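Side-chain contact in methanogen homoaconitase large subunit (Methanocaldococcus jannaschii, PDB 4KP2), which works with a small subunit to dehydrate (R)-homocitrate to cis-homoaconitate and rehydrate it to homoisocitrate, using a [4Fe-4S] cluster: residues L228-I233 and S322-R327. Residues are numbered along the deposited sequence; the frame is centred on the assembly and turned at random.
Sequences LCNMAI and SCTNGR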
loop_
_atom_site.group_PDB
_atom_site.type_symbol
_atom_site.label_atom_id
_atom_site.label_comp_id
_atom_site.label_asym_id
_atom_site.label_seq_id
_atom_site.Cartn_x
_atom_site.Cartn_y
_atom_site.Cartn_z
ATOM N N LEU A 228 16.935 1.718 20.086
ATOM C CA LEU A 228 17.804 2.649 20.797
ATOM C C LEU A 228 18.868 3.258 19.888
ATOM O O LEU A 228 19.164 4.450 19.979
ATOM C CB LEU A 228 18.466 1.962 21.994
ATOM C CG LEU A 228 17.838 2.223 23.365
ATOM C CD1 LEU A 228 16.353 1.894 23.355
ATOM C CD2 LEU A 228 18.559 1.429 24.443
ATOM N N CYS A 229 19.437 2.437 19.014
ATOM C CA CYS A 229 20.483 2.899 18.108
ATOM C C CYS A 229 19.910 3.654 16.914
ATOM O O CYS A 229 20.622 4.397 16.242
ATOM C CB CYS A 229 21.335 1.723 17.627
ATOM S SG CYS A 229 22.249 0.883 18.939
ATOM N N ASN A 230 18.621 3.459 16.656
ATOM C CA ASN A 230 17.962 4.107 15.529
ATOM C C ASN A 230 17.753 5.599 15.760
ATOM O O ASN A 230 17.856 6.403 14.830
ATOM C CB ASN A 230 16.618 3.438 15.234
ATOM C CG ASN A 230 15.927 4.026 14.019
ATOM O OD1 ASN A 230 15.259 5.057 14.106
ATOM N ND2 ASN A 230 16.082 3.369 12.876
ATOM N N MET A 231 17.465 5.965 17.005
ATOM C CA MET A 231 17.159 7.348 17.346
ATOM C C MET A 231 18.405 8.099 17.805
ATOM O O MET A 231 18.312 9.054 18.573
ATOM C CB MET A 231 16.099 7.397 18.444
ATOM C CG MET A 231 14.885 6.524 18.183
ATOM S SD MET A 231 13.427 7.483 17.738
ATOM C CE MET A 231 13.304 8.578 19.150
ATOM N N ALA A 232 19.567 7.662 17.332
ATOM C CA ALA A 232 20.825 8.296 17.707
ATOM C C ALA A 232 21.006 9.632 16.993
ATOM O O ALA A 232 21.467 10.607 17.587
ATOM C CB ALA A 232 21.995 7.371 17.413
ATOM N N ILE A 233 20.638 9.668 15.716
ATOM C CA ILE A 233 20.767 10.876 14.908
ATOM C C ILE A 233 19.795 11.962 15.375
ATOM O O ILE A 233 20.049 13.155 15.206
ATOM C CB ILE A 233 20.550 10.571 13.406
ATOM C CG1 ILE A 233 20.817 11.810 12.549
ATOM C CG2 ILE A 233 19.147 10.035 13.160
ATOM C CD1 ILE A 233 22.207 12.377 12.723
ATOM N N SER A 322 7.700 1.518 11.198
ATOM C CA SER A 322 8.888 2.057 10.549
ATOM C C SER A 322 10.090 1.206 10.932
ATOM O O SER A 322 9.933 0.093 11.431
ATOM C CB SER A 322 9.116 3.512 10.955
ATOM O OG SER A 322 9.345 3.623 12.348
ATOM N N CYS A 323 11.290 1.727 10.698
ATOM C CA CYS A 323 12.506 1.024 11.091
ATOM C C CYS A 323 12.600 0.944 12.608
ATOM O O CYS A 323 13.194 0.017 13.159
ATOM C CB CYS A 323 13.741 1.723 10.524
ATOM S SG CYS A 323 15.308 0.974 11.021
ATOM N N THR A 324 12.001 1.923 13.278
ATOM C CA THR A 324 12.020 1.985 14.733
ATOM C C THR A 324 11.093 0.939 15.339
ATOM O O THR A 324 11.476 0.210 16.255
ATOM C CB THR A 324 11.588 3.373 15.235
ATOM O OG1 THR A 324 10.158 3.439 15.286
ATOM C CG2 THR A 324 12.112 4.459 14.310
ATOM N N ASN A 325 9.869 0.869 14.821
ATOM C CA ASN A 325 8.861 -0.039 15.356
ATOM C C ASN A 325 8.004 -0.695 14.279
ATOM O O ASN A 325 6.795 -0.476 14.220
ATOM C CB ASN A 325 7.961 0.695 16.352
ATOM C CG ASN A 325 8.697 1.100 17.613
ATOM O OD1 ASN A 325 8.672 2.262 18.012
ATOM N ND2 ASN A 325 9.358 0.138 18.248
ATOM N N GLY A 326 8.632 -1.507 13.435
ATOM C CA GLY A 326 7.916 -2.191 12.375
ATOM C C GLY A 326 8.135 -3.689 12.391
ATOM O O GLY A 326 7.658 -4.405 11.511
ATOM N N ARG A 327 8.858 -4.167 13.398
ATOM C CA ARG A 327 9.168 -5.585 13.505
ATOM C C ARG A 327 7.999 -6.384 14.072
ATOM O O ARG A 327 6.939 -5.830 14.360
ATOM C CB ARG A 327 10.431 -5.791 14.344
ATOM C CG ARG A 327 11.706 -5.378 13.627
ATOM C CD ARG A 327 12.853 -5.177 14.597
ATOM N NE ARG A 327 12.664 -3.984 15.419
ATOM C CZ ARG A 327 13.032 -2.761 15.053
ATOM N NH1 ARG A 327 13.608 -2.565 13.874
ATOM N NH2 ARG A 327 12.824 -1.732 15.861
#
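With CG of Asn230 anti to the backbone N (chi1 -177°) and SG of Cys323 likewise anti to its own (chi1 177°), the NH2 end of the Asn230 amide is turned end-on toward the Cys323 sulfur. Asn230 ND2 lies 3.1 Å from Cys323 SG and 3.7 Å from Cys323 CB. The other end of the same amide meets Thr324: Asn230 OD1 is 3.2 Å from Thr324 CG2, the methyl that sits beside the threonine's backbone N. One amide therefore touches two consecutive loop residues; the Asn230 and Thr324 side chains cross at about a right angle. OD1 also accepts a hydrogen bond from Asn405 ND2, and Asn230 ND2 donates a weak one to Thr143 OG1, so both polar ends of this buried amide have partners. An alanine in place of Asn230 would probably leave a gap beside the cysteine sulfur and the threonine methyl, and remove the OD1 acceptor that Asn405 ND2 uses. Cys323 is a predicted ligand of the [4Fe-4S] cluster; its side chain is about 6 Å from that of Cys383 and about 8 Å from that of Cys386, the other two predicted ligands. Behind the sulfur, the loop is tied to itself. Ser322 OG accepts from Thr324 N (3.3 Å), closing an ST turn, and Arg327 NH1 donates to Cys323 O at 2.7 Å, tilted 22° from the carbonyl plane. Gln121 OE1 is a second acceptor for that NH1. In the aconitase family's alpha-beta-alpha three-layer sandwich, this cysteine-bearing loop connects strand 317-320, the middle of a five-stranded parallel sheet, to helix 328-338, N-capped by Arg327. Asn230 ends helix 222-230, whose Thr227 OG1 hydrogen-bonds Thr324 O, and helix 189-200 packs against Met231.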